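PDB 4XVH: carbohydrate esterase family 2 (CE2) from Chaetomium olivicolor, which probably removes acetyl groups from xylan-type polysaccharides, pairing an SGNH-type esterase domain with a jelly-roll carbohydrate-binding domain. Local coordinates for residues A[3-8]-A[76-81]; A[20-25]-A[93-98]. One frame throughout, in Å; residues are numbered along the deposited sequence. Where two conformers were deposited one is given.

Contact 1 (A[3-8]-A[76-81])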
loop_
_atom_site.group_PDB
_atom_site.type_symbol
_atom_site.label_atom_id
_atom_site.label_comp_id
_atom_site.label_asym_id
_atom_site.label_seq_id
_atom_site.Cartn_x
_atom_site.Cartn_y
_atom_site.Cartn_z
ATOM N N ARG A 3 -18.242 -6.982 -1.402
ATOM C CA ARG A 3 -17.121 -7.378 -0.575
ATOM C C ARG A 3 -16.126 -6.247 -0.432
ATOM O O ARG A 3 -15.897 -5.445 -1.358
ATOM C CB ARG A 3 -16.481 -8.670 -1.085
ATOM C CG ARG A 3 -15.475 -8.597 -2.156
ATOM C CD ARG A 3 -14.994 -10.052 -2.464
ATOM N NE ARG A 3 -14.133 -10.068 -3.642
ATOM C CZ ARG A 3 -12.807 -10.005 -3.606
ATOM N NH1 ARG A 3 -12.154 -9.966 -2.447
ATOM N NH2 ARG A 3 -12.134 -9.988 -4.746
ATOM N N TYR A 4 -15.615 -6.140 0.785
ATOM C CA TYR A 4 -14.637 -5.122 1.115
ATOM C C TYR A 4 -13.246 -5.572 0.709
ATOM O O TYR A 4 -12.872 -6.730 0.912
ATOM C CB TYR A 4 -14.700 -4.798 2.594
ATOM C CG TYR A 4 -15.958 -4.031 2.889
ATOM C CD1 TYR A 4 -17.156 -4.710 3.070
ATOM C CD2 TYR A 4 -15.968 -2.627 2.910
ATOM C CE1 TYR A 4 -18.326 -4.042 3.313
ATOM C CE2 TYR A 4 -17.150 -1.936 3.151
ATOM C CZ TYR A 4 -18.328 -2.659 3.351
ATOM O OH TYR A 4 -19.537 -2.043 3.610
ATOM N N LEU A 5 -12.495 -4.626 0.162
ATOM C CA LEU A 5 -11.146 -4.858 -0.295
ATOM C C LEU A 5 -10.141 -4.263 0.683
ATOM O O LEU A 5 -10.300 -3.120 1.113
ATOM C CB LEU A 5 -10.964 -4.239 -1.681
ATOM C CG LEU A 5 -12.022 -4.701 -2.683
ATOM C CD1 LEU A 5 -11.885 -3.990 -4.043
ATOM C CD2 LEU A 5 -11.907 -6.206 -2.852
ATOM N N GLY A 6 -9.116 -5.036 1.033
ATOM C CA GLY A 6 -8.090 -4.532 1.927
ATOM C C GLY A 6 -8.544 -4.575 3.377
ATOM O O GLY A 6 -9.594 -5.153 3.697
ATOM N N ARG A 7 -7.769 -3.939 4.256
ATOM C CA ARG A 7 -8.047 -3.995 5.670
ATOM C C ARG A 7 -9.048 -2.890 6.021
ATOM O O ARG A 7 -8.681 -1.712 6.059
ATOM C CB ARG A 7 -6.753 -3.850 6.473
ATOM C CG ARG A 7 -6.919 -3.977 7.993
ATOM C CD ARG A 7 -5.601 -3.696 8.699
ATOM N NE ARG A 7 -4.622 -4.763 8.490
ATOM C CZ ARG A 7 -3.509 -4.869 9.211
ATOM N NH1 ARG A 7 -3.268 -3.951 10.161
ATOM N NH2 ARG A 7 -2.650 -5.881 9.013
ATOM N N VAL A 8 -10.315 -3.270 6.227
ATOM C CA VAL A 8 -11.375 -2.297 6.512
ATOM C C VAL A 8 -12.122 -2.714 7.765
ATOM O O VAL A 8 -12.663 -3.806 7.832
ATOM C CB VAL A 8 -12.357 -2.152 5.343
ATOM C CG1 VAL A 8 -13.528 -1.182 5.687
ATOM C CG2 VAL A 8 -11.605 -1.655 4.083
ATOM N N THR A 76 -20.102 -4.764 -13.350
ATOM C CA THR A 76 -19.222 -4.956 -12.203
ATOM C C THR A 76 -18.705 -3.596 -11.774
ATOM O O THR A 76 -18.490 -2.701 -12.602
ATOM C CB THR A 76 -18.013 -5.873 -12.505
ATOM O OG1 THR A 76 -17.213 -5.287 -13.546
ATOM C CG2 THR A 76 -18.454 -7.272 -12.929
ATOM N N VAL A 77 -18.501 -3.443 -10.473
ATOM C CA VAL A 77 -17.982 -2.204 -9.916
ATOM C C VAL A 77 -16.863 -2.530 -8.930
ATOM O O VAL A 77 -17.043 -3.346 -8.006
ATOM C CB VAL A 77 -19.078 -1.390 -9.201
ATOM C CG1 VAL A 77 -18.509 -0.124 -8.657
ATOM C CG2 VAL A 77 -20.245 -1.088 -10.164
ATOM N N VAL A 78 -15.708 -1.912 -9.151
ATOM C CA VAL A 78 -14.595 -1.988 -8.191
ATOM C C VAL A 78 -14.139 -0.579 -7.850
ATOM O O VAL A 78 -13.787 0.206 -8.742
ATOM C CB VAL A 78 -13.413 -2.805 -8.743
ATOM C CG1 VAL A 78 -12.204 -2.783 -7.768
ATOM C CG2 VAL A 78 -13.852 -4.236 -9.002
ATOM N N LEU A 79 -14.213 -0.245 -6.570
ATOM C CA LEU A 79 -13.723 1.026 -6.043
ATOM C C LEU A 79 -12.474 0.814 -5.217
ATOM O O LEU A 79 -12.494 0.002 -4.275
ATOM C CB LEU A 79 -14.793 1.679 -5.146
ATOM C CG LEU A 79 -14.420 2.995 -4.450
ATOM C CD1 LEU A 79 -14.477 4.108 -5.475
ATOM C CD2 LEU A 79 -15.370 3.322 -3.282
ATOM N N ARG A 80 -11.416 1.565 -5.508
ATOM C CA ARG A 80 -10.223 1.490 -4.687
ATOM C C ARG A 80 -9.610 2.844 -4.353
ATOM O O ARG A 80 -9.505 3.704 -5.233
ATOM C CB ARG A 80 -9.196 0.630 -5.374
ATOM C CG ARG A 80 -9.448 -0.853 -5.121
ATOM C CD ARG A 80 -8.355 -1.592 -5.725
ATOM N NE ARG A 80 -8.488 -3.051 -5.717
ATOM C CZ ARG A 80 -8.219 -3.845 -4.683
ATOM N NH1 ARG A 80 -7.915 -3.333 -3.500
ATOM N NH2 ARG A 80 -8.294 -5.158 -4.828
ATOM N N ARG A 81 -9.247 3.050 -3.102
ATOM C CA ARG A 81 -8.596 4.249 -2.664
ATOM C C ARG A 81 -7.226 4.373 -3.298
ATOM O O ARG A 81 -6.440 3.506 -3.203
ATOM C CB ARG A 81 -8.372 4.219 -1.167
ATOM C CG ARG A 81 -9.143 5.201 -0.349
ATOM C CD ARG A 81 -9.015 4.870 1.109
ATOM N NE ARG A 81 -8.070 5.604 1.911
ATOM C CZ ARG A 81 -8.071 6.903 2.094
ATOM N NH1 ARG A 81 -8.872 7.656 1.415
ATOM N NH2 ARG A 81 -7.219 7.442 2.899
#

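Contact 2 (A[20-25]-A[93-98])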
loop_
_atom_site.group_PDB
_atom_site.type_symbol
_atom_site.label_atom_id
_atom_site.label_comp_id
_atom_site.label_asym_id
_atom_site.label_seq_id
_atom_site.Cartn_x
_atom_site.Cartn_y
_atom_site.Cartn_z
ATOM N N THR A 20 -7.803 0.394 -0.148
ATOM C CA THR A 20 -9.024 -0.225 0.383
ATOM C C THR A 20 -10.259 0.196 -0.418
ATOM O O THR A 20 -10.274 1.252 -1.066
ATOM C CB THR A 20 -9.257 0.120 1.863
ATOM O OG1 THR A 20 -9.171 1.535 2.047
ATOM C CG2 THR A 20 -8.199 -0.615 2.739
ATOM N N GLY A 21 -11.316 -0.605 -0.361
ATOM C CA GLY A 21 -12.482 -0.281 -1.166
ATOM C C GLY A 21 -13.513 -1.375 -1.221
ATOM O O GLY A 21 -13.664 -2.133 -0.256
ATOM N N VAL A 22 -14.260 -1.447 -2.321
ATOM C CA VAL A 22 -15.357 -2.420 -2.394
ATOM C C VAL A 22 -15.488 -2.952 -3.807
ATOM O O VAL A 22 -15.110 -2.269 -4.788
ATOM C CB VAL A 22 -16.720 -1.820 -1.957
ATOM C CG1 VAL A 22 -16.723 -1.440 -0.463
ATOM C CG2 VAL A 22 -17.103 -0.610 -2.844
ATOM N N SER A 23 -15.973 -4.182 -3.923
ATOM C CA SER A 23 -16.243 -4.785 -5.214
ATOM C C SER A 23 -17.645 -5.381 -5.194
ATOM O O SER A 23 -18.018 -6.048 -4.221
ATOM C CB SER A 23 -15.190 -5.865 -5.540
ATOM O OG SER A 23 -15.645 -6.777 -6.539
ATOM N N PHE A 24 -18.420 -5.174 -6.247
ATOM C CA PHE A 24 -19.746 -5.773 -6.301
ATOM C C PHE A 24 -20.197 -5.846 -7.748
ATOM O O PHE A 24 -19.495 -5.375 -8.661
ATOM C CB PHE A 24 -20.748 -4.992 -5.416
ATOM C CG PHE A 24 -20.955 -3.531 -5.809
ATOM C CD1 PHE A 24 -20.147 -2.533 -5.285
ATOM C CD2 PHE A 24 -22.001 -3.166 -6.662
ATOM C CE1 PHE A 24 -20.354 -1.179 -5.636
ATOM C CE2 PHE A 24 -22.224 -1.820 -7.032
ATOM C CZ PHE A 24 -21.402 -0.825 -6.512
ATOM N N ALA A 25 -21.333 -6.489 -7.973
ATOM C CA ALA A 25 -21.896 -6.527 -9.306
ATOM C C ALA A 25 -23.389 -6.299 -9.176
ATOM O O ALA A 25 -23.987 -6.612 -8.133
ATOM C CB ALA A 25 -21.590 -7.854 -9.990
ATOM N N GLY A 93 -21.215 4.497 3.400
ATOM C CA GLY A 93 -22.587 4.254 3.821
ATOM C C GLY A 93 -23.135 2.985 3.178
ATOM O O GLY A 93 -22.432 1.969 3.095
ATOM N N ASN A 94 -24.380 3.029 2.717
ATOM C CA ASN A 94 -24.952 1.878 2.038
ATOM C C ASN A 94 -24.841 1.936 0.513
ATOM O O ASN A 94 -24.818 3.006 -0.084
ATOM C CB ASN A 94 -26.399 1.714 2.450
ATOM C CG ASN A 94 -26.531 1.336 3.912
ATOM O OD1 ASN A 94 -25.772 0.512 4.426
ATOM N ND2 ASN A 94 -27.546 1.905 4.582
ATOM N N ILE A 95 -24.753 0.760 -0.097
ATOM C CA ILE A 95 -24.646 0.649 -1.534
ATOM C C ILE A 95 -25.982 0.255 -2.118
ATOM O O ILE A 95 -26.601 -0.701 -1.652
ATOM C CB ILE A 95 -23.583 -0.366 -1.930
ATOM C CG1 ILE A 95 -22.258 0.040 -1.264
ATOM C CG2 ILE A 95 -23.499 -0.452 -3.462
ATOM C CD1 ILE A 95 -21.027 -0.712 -1.731
ATOM N N THR A 96 -26.429 1.001 -3.128
ATOM C CA THR A 96 -27.760 0.783 -3.701
ATOM C C THR A 96 -27.668 0.634 -5.219
ATOM O O THR A 96 -26.682 1.024 -5.815
ATOM C CB THR A 96 -28.715 1.936 -3.373
ATOM O OG1 THR A 96 -28.162 3.157 -3.878
ATOM C CG2 THR A 96 -28.927 2.060 -1.870
ATOM N N THR A 97 -28.695 0.045 -5.823
ATOM C CA THR A 97 -28.794 -0.031 -7.279
ATOM C C THR A 97 -30.227 0.227 -7.704
ATOM O O THR A 97 -31.140 0.095 -6.894
ATOM C CB THR A 97 -28.345 -1.401 -7.834
ATOM O OG1 THR A 97 -28.550 -1.421 -9.248
ATOM C CG2 THR A 97 -29.151 -2.535 -7.220
ATOM N N ASP A 98 -30.426 0.596 -8.962
ATOM C CA ASP A 98 -31.779 0.747 -9.482
ATOM C C ASP A 98 -32.354 -0.584 -9.974
ATOM O O ASP A 98 -33.485 -0.640 -10.436
ATOM C CB ASP A 98 -31.816 1.789 -10.596
ATOM C CG ASP A 98 -31.123 1.326 -11.872
ATOM O OD1 ASP A 98 -30.284 0.404 -11.838
ATOM O OD2 ASP A 98 -31.411 1.922 -12.925
#

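Contact 1 (A[3-8]-A[76-81])
In one sheet of the N-terminal jelly-roll domain, L5 of strand 3-5 reaches V78 and R80 of strand 73-81 across the strand between them, 21-28, which hydrogen-bonds to both. The two segments therefore run in roughly the same direction, at 33° to each other with their axes 8.5 Å apart at the closest point, and meet through side chains rather than backbone pairing. L5 does nearly all the touching from its side. With its CG beside the backbone N and anti to the carbonyl carbon (chi1 -53°), the isobutyl branch leans over the guanidinium of R80, where L5 CD1 sits above the centre of the plane, 3.7 Å from R80 CZ. L5 CB approaches the same group nearer one corner, 3.7 Å from R80 NH1. The two side chains cross at about a right angle. The CD1 methyl of L5 also rests against V78 CG1 at 3.9 Å. Within segment 3-8 the other methyl, L5 CD2, lies over a face of the R3 guanidinium, toward its rim. The like-charged R3 NH2 and R80 NH2 stay 6.2 Å apart, and each arginine has an outside partner at its NH1: D155 OD2 in a salt bridge with R3, the backbone oxygen of G19 for R80. R80 also touches Y156 of strand 155-160, which belongs to the parallel sheet of the esterase domain. The contact thus rests on dispersion and packing: L5, through CB and CD1, covers one face of the R80 guanidinium while R80 NH1 still donates to G19 O.

Contact 2 (A[20-25]-A[93-98])
D98 OD1 accepts hydrogen bonds from the backbone nitrogens of both T29 and S30, fastening the end of strand 88-97 to the turn that follows strand 21-28; further back along these strands, I95 packs against F24 and V22. I95 CG2 lies over one face of the F24 ring as a CH-pi contact, 4.0 Å from the centroid and 20° off the ring normal. It is displaced toward the rim, and its nearest ring atom is F24 CZ at 3.7 Å. F24 holds CG between its backbone N and carbonyl carbon (chi1 61°), which sends the ring across to meet the isoleucine. The other arm of I95 runs alongside V22, with I95 CD1 4.1 Å from V22 CG2, and also reaches the ring at F24 CE1, 4.0 Å away. Replacing F24 by an alanine would probably open a gap between the two sheets and leave the CG2 methyl of I95 without the aromatic face beneath it. I33 of strand 31-40 touches both F24 and I95, while V2 touches V22 and I95. Apolar side chains packed between two antiparallel sheets, without backbone pairing between them, are characteristic of a beta-sandwich core, here that of the jelly roll.

Overall arrangement
Strand 21-28 connects the two contacts, whose centres are 9 Å apart. It pairs with both strands of contact 1, through L5 N to G21 O at 2.8 Å and V77 N to F24 O at 2.8 Å. Its side chains alternate: S23 touches L5 and V78, whereas V22 and F24 turn into the sandwich at contact 2. Contact 1 lies on the other face of the sheet, where R80 meets Y156 and R3 meets D155 of the esterase domain. Strands 73-81 and 88-97, one from each contact, are consecutive; the loop between them carries A86 and Y87, which line the bound polyether's pocket together with esterase residues including S118 and H306.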